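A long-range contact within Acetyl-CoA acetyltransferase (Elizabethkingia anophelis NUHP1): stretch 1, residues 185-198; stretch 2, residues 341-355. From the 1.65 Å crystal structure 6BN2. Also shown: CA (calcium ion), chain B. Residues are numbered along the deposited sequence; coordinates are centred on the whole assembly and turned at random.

Stretch 1, residues 185-198: FAIQSYERSAKAWS
Stretch 2 341-355: DAAKVNVNGGAVALG

Residues 185-198 form one continuous α-helix, phi/psi near -63/-43, with i to i-4 backbone hydrogen bonds throughout. Against it lies a mostly irregular segment: a 3-10 turn at 342-344, a type I β turn from Asn346 to Gly349, and a short helix, 351-354, with Gly350 at its N-cap position. Along the first stretch, from N to C terminus, the nearest CA partners are Ala186 with Val352 (CA to CA 6.3 Å), then Tyr190 with Ala353 (4.9 Å), Ser193 with Gly349 (4.2 Å) and Ala196 with Asn348 (5.2 Å), so the second stretch is met broadly from its C-terminal end back toward the β turn. Together the two stretches bury 709 Å².

The polar anchor is Arg192, an extended m,t,t side chain long enough to carry its guanidinium to a cluster of backbone carbonyls. These lie at the edge of the group, near its plane, where its N-H bonds point. Arg192 NH2 donates to Ala342 O at 3.0 Å and 159°; Arg192 NH1 makes weak bonds to Val345 O (2.7 Å, 124°), Asn346 O (3.2 Å) and Ala342 O (3.4 Å). One cationic side chain thus ties together carbonyls from the 3-10 segment and from the start of the β turn, at Ala342, Val345 and Asn346. Water 1 adds a bridge, donating to Arg192 O (2.9 Å) and Val347 O (2.8 Å).

Two serines line the place where the backbones come nearest, Ser193 CA to Gly349 CA being 4.2 Å. Ser189 (chi1 t) accepts a hydrogen bond at OG from Gly350 N, 3.1 Å. Ser193 (chi1 m) turns OG back to its own helix, donating to Ser189 O at 2.8 Å, a compact arrangement that leaves OG 3.3 Å from Gly349 CA. Gly349, at phi/psi 100/168, must be small here: an ideal CB would stand 1.9 Å from Ser193 OG and would also jam against the preceding carbonyl. Nearby, Ser193 CA makes a CA-H...O contact with Asn348 O, 3.4 Å.

Packing of carbon atoms, most of it between apolar side chains, accounts for much of the rest. Ala353 points its methyl toward the helix and over one face of the Tyr190 ring (chi1 m, chi2 -78°), with CB 3.9 Å from the centroid and 27° off the normal, a CH-pi contact. Val352 (chi1 t) places CG1 3.8 Å from Ala186 CB and 4.1 Å from Tyr190 CE2. Farther along, Ala196 CB meets Asn348 CB at 3.6 Å, the small alanine allowing close backbone approach, while Leu354 (m,t) sets CD2 at the edge of the Trp197 ring, 4.1 Å from NE1, with Ser193 OG a van der Waals neighbour of Leu354 CD2 at 3.4 Å.

Finally, Tyr190 OH reaches the calcium ion CA at 2.8 Å; water 2 also binds the ion, its oxygen 2.3 Å from CA.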

# COMPACT_ATOMS: atom_id res chain seq x y z
N PHE A 185 -3.11 23.99 -24.02
CA PHE A 185 -3.65 23.43 -22.79
C PHE A 185 -2.77 23.77 -21.60
O PHE A 185 -3.27 24.16 -20.53
CB PHE A 185 -3.81 21.90 -22.94
CG PHE A 185 -4.37 21.20 -21.72
CD1 PHE A 185 -5.71 20.83 -21.67
CD2 PHE A 185 -3.56 20.90 -20.63
CE1 PHE A 185 -6.24 20.18 -20.56
CE2 PHE A 185 -4.07 20.26 -19.51
CZ PHE A 185 -5.42 19.89 -19.48
N ALA A 186 -1.45 23.64 -21.76
CA ALA A 186 -0.53 23.92 -20.67
C ALA A 186 -0.62 25.38 -20.25
O ALA A 186 -0.72 25.69 -19.06
CB ALA A 186 0.91 23.57 -21.07
N ILE A 187 -0.61 26.29 -21.23
CA ILE A 187 -0.73 27.71 -20.93
C ILE A 187 -2.02 27.99 -20.19
O ILE A 187 -2.05 28.75 -19.22
CB ILE A 187 -0.62 28.54 -22.23
CG1 ILE A 187 0.83 28.54 -22.71
CG2 ILE A 187 -1.14 29.95 -22.00
CD1 ILE A 187 1.02 29.15 -24.07
N GLN A 188 -3.11 27.34 -20.61
CA GLN A 188 -4.37 27.52 -19.89
C GLN A 188 -4.26 27.03 -18.45
O GLN A 188 -4.79 27.66 -17.53
CB GLN A 188 -5.50 26.82 -20.64
CG GLN A 188 -6.85 26.91 -19.94
CD GLN A 188 -8.01 26.92 -20.93
OE1 GLN A 188 -8.24 27.91 -21.63
NE2 GLN A 188 -8.73 25.81 -21.00
N SER A 189 -3.58 25.90 -18.22
CA SER A 189 -3.42 25.42 -16.85
C SER A 189 -2.62 26.41 -16.00
O SER A 189 -3.00 26.71 -14.86
CB SER A 189 -2.76 24.04 -16.86
OG SER A 189 -2.71 23.48 -15.55
N TYR A 190 -1.53 26.96 -16.55
CA TYR A 190 -0.79 27.99 -15.83
C TYR A 190 -1.65 29.22 -15.54
O TYR A 190 -1.59 29.78 -14.44
CB TYR A 190 0.47 28.40 -16.61
CG TYR A 190 1.57 27.36 -16.57
CD1 TYR A 190 2.38 27.23 -15.45
CD2 TYR A 190 1.81 26.53 -17.65
CE1 TYR A 190 3.39 26.27 -15.40
CE2 TYR A 190 2.80 25.57 -17.61
CZ TYR A 190 3.58 25.44 -16.49
OH TYR A 190 4.58 24.49 -16.48
N GLU A 191 -2.41 29.67 -16.54
CA GLU A 191 -3.22 30.87 -16.36
C GLU A 191 -4.30 30.64 -15.32
O GLU A 191 -4.55 31.50 -14.46
CB GLU A 191 -3.86 31.27 -17.68
CG GLU A 191 -2.90 31.84 -18.69
CD GLU A 191 -3.57 32.05 -20.03
OE1 GLU A 191 -4.60 31.38 -20.30
OE2 GLU A 191 -3.06 32.86 -20.83
N ARG A 192 -4.97 29.48 -15.38
CA ARG A 192 -6.04 29.20 -14.43
C ARG A 192 -5.49 29.08 -13.02
O ARG A 192 -6.14 29.51 -12.06
CB ARG A 192 -6.77 27.93 -14.82
CG ARG A 192 -7.65 28.08 -16.05
CD ARG A 192 -8.22 26.70 -16.42
NE ARG A 192 -9.24 26.83 -17.44
CZ ARG A 192 -10.03 25.84 -17.81
NH1 ARG A 192 -9.91 24.66 -17.24
NH2 ARG A 192 -10.95 26.04 -18.76
N SER A 193 -4.30 28.49 -12.88
CA SER A 193 -3.70 28.32 -11.55
C SER A 193 -3.39 29.68 -10.93
O SER A 193 -3.67 29.92 -9.75
CB SER A 193 -2.42 27.49 -11.66
OG SER A 193 -2.72 26.16 -12.11
N ALA A 194 -2.76 30.56 -11.71
CA ALA A 194 -2.43 31.88 -11.19
C ALA A 194 -3.69 32.66 -10.84
O ALA A 194 -3.74 33.38 -9.83
CB ALA A 194 -1.58 32.64 -12.20
N LYS A 195 -4.73 32.54 -11.68
CA LYS A 195 -5.98 33.26 -11.43
C LYS A 195 -6.65 32.75 -10.16
O LYS A 195 -7.10 33.54 -9.32
CB LYS A 195 -6.90 33.13 -12.64
CG LYS A 195 -8.27 33.78 -12.48
CD LYS A 195 -9.09 33.56 -13.76
CE LYS A 195 -10.40 34.34 -13.76
NZ LYS A 195 -11.45 33.64 -12.98
N ALA A 196 -6.74 31.42 -10.00
CA ALA A 196 -7.41 30.88 -8.82
C ALA A 196 -6.65 31.26 -7.55
O ALA A 196 -7.26 31.64 -6.54
CB ALA A 196 -7.54 29.35 -8.94
N TRP A 197 -5.32 31.21 -7.59
CA TRP A 197 -4.54 31.65 -6.43
C TRP A 197 -4.83 33.12 -6.12
O TRP A 197 -5.03 33.49 -4.96
CB TRP A 197 -3.04 31.42 -6.65
CG TRP A 197 -2.61 30.06 -6.12
CD1 TRP A 197 -2.31 28.94 -6.84
CD2 TRP A 197 -2.48 29.70 -4.74
NE1 TRP A 197 -1.99 27.90 -5.99
CE2 TRP A 197 -2.08 28.35 -4.69
CE3 TRP A 197 -2.64 30.40 -3.53
CZ2 TRP A 197 -1.86 27.67 -3.49
CZ3 TRP A 197 -2.43 29.73 -2.35
CH2 TRP A 197 -2.03 28.39 -2.33
N SER A 198 -4.90 33.96 -7.16
CA SER A 198 -5.10 35.39 -6.93
C SER A 198 -6.50 35.69 -6.41
O SER A 198 -6.70 36.73 -5.75
CB SER A 198 -4.85 36.17 -8.22
OG SER A 198 -5.99 36.10 -9.08
N ASP A 341 -16.67 19.55 -21.86
CA ASP A 341 -16.43 20.97 -22.01
C ASP A 341 -15.21 21.37 -21.18
O ASP A 341 -15.24 21.25 -19.95
CB ASP A 341 -17.67 21.72 -21.53
CG ASP A 341 -17.55 23.22 -21.68
OD1 ASP A 341 -18.60 23.89 -21.50
OD2 ASP A 341 -16.46 23.74 -22.00
N ALA A 342 -14.16 21.86 -21.83
CA ALA A 342 -12.94 22.21 -21.10
C ALA A 342 -13.18 23.29 -20.05
O ALA A 342 -12.41 23.40 -19.09
CB ALA A 342 -11.85 22.63 -22.07
N ALA A 343 -14.24 24.09 -20.19
CA ALA A 343 -14.57 25.11 -19.19
C ALA A 343 -15.07 24.52 -17.88
O ALA A 343 -15.21 25.28 -16.91
CB ALA A 343 -15.62 26.07 -19.74
N LYS A 344 -15.35 23.22 -17.84
CA LYS A 344 -15.81 22.53 -16.64
C LYS A 344 -14.77 21.60 -16.05
O LYS A 344 -15.05 20.95 -15.03
CB LYS A 344 -17.09 21.74 -16.96
CG LYS A 344 -18.25 22.63 -17.42
CD LYS A 344 -19.39 21.81 -18.02
CE LYS A 344 -19.82 20.66 -17.12
NZ LYS A 344 -21.19 20.16 -17.48
N VAL A 345 -13.57 21.54 -16.63
CA VAL A 345 -12.54 20.59 -16.22
C VAL A 345 -11.33 21.37 -15.71
O VAL A 345 -10.81 22.24 -16.41
CB VAL A 345 -12.12 19.66 -17.39
CG1 VAL A 345 -11.11 18.62 -16.90
CG2 VAL A 345 -13.35 18.97 -18.02
N ASN A 346 -10.87 21.02 -14.49
CA ASN A 346 -9.67 21.61 -13.87
C ASN A 346 -9.74 23.13 -13.89
O ASN A 346 -8.82 23.80 -14.37
CB ASN A 346 -8.39 21.12 -14.55
CG ASN A 346 -8.21 19.62 -14.46
OD1 ASN A 346 -8.96 18.94 -13.78
ND2 ASN A 346 -7.19 19.10 -15.15
N VAL A 347 -10.85 23.67 -13.38
CA VAL A 347 -11.13 25.10 -13.58
C VAL A 347 -10.22 26.01 -12.77
O VAL A 347 -10.09 27.20 -13.12
CB VAL A 347 -12.61 25.41 -13.30
CG1 VAL A 347 -13.52 24.56 -14.22
CG2 VAL A 347 -12.96 25.23 -11.85
N ASN A 348 -9.57 25.50 -11.72
CA ASN A 348 -8.62 26.27 -10.93
C ASN A 348 -7.17 25.94 -11.30
O ASN A 348 -6.25 26.28 -10.56
CB ASN A 348 -8.83 26.03 -9.43
CG ASN A 348 -10.13 26.64 -8.92
OD1 ASN A 348 -10.82 27.36 -9.64
ND2 ASN A 348 -10.47 26.34 -7.66
N GLY A 349 -6.96 25.28 -12.43
CA GLY A 349 -5.64 24.83 -12.82
C GLY A 349 -5.45 23.36 -12.49
O GLY A 349 -6.24 22.74 -11.79
N GLY A 350 -4.37 22.80 -13.03
CA GLY A 350 -4.11 21.39 -12.82
C GLY A 350 -2.63 21.10 -12.69
O GLY A 350 -1.80 22.01 -12.66
N ALA A 351 -2.28 19.80 -12.68
CA ALA A 351 -0.93 19.37 -12.34
C ALA A 351 0.14 19.89 -13.30
O ALA A 351 1.31 19.99 -12.89
CB ALA A 351 -0.89 17.84 -12.28
N VAL A 352 -0.20 20.21 -14.55
CA VAL A 352 0.82 20.73 -15.46
C VAL A 352 1.40 22.02 -14.91
O VAL A 352 2.58 22.31 -15.08
CB VAL A 352 0.26 20.90 -16.88
CG1 VAL A 352 1.15 21.82 -17.74
CG2 VAL A 352 0.14 19.54 -17.55
N ALA A 353 0.58 22.80 -14.21
CA ALA A 353 1.04 24.04 -13.60
C ALA A 353 1.28 23.93 -12.10
O ALA A 353 2.19 24.59 -11.59
CB ALA A 353 0.01 25.15 -13.85
N LEU A 354 0.50 23.11 -11.40
CA LEU A 354 0.53 23.08 -9.94
C LEU A 354 1.50 22.05 -9.38
O LEU A 354 1.96 22.21 -8.24
CB LEU A 354 -0.86 22.77 -9.38
CG LEU A 354 -1.98 23.79 -9.68
CD1 LEU A 354 -3.31 23.24 -9.20
CD2 LEU A 354 -1.67 25.15 -9.05
N GLY A 355 1.82 21.02 -10.14
CA GLY A 355 2.70 19.98 -9.67
C GLY A 355 1.98 18.67 -9.42
O GLY A 355 0.75 18.58 -9.38
CA CA B . 5.18 21.74 -16.71
O HOH W 1 -8.95 29.71 -12.52
O HOH W 2 4.85 22.82 -14.75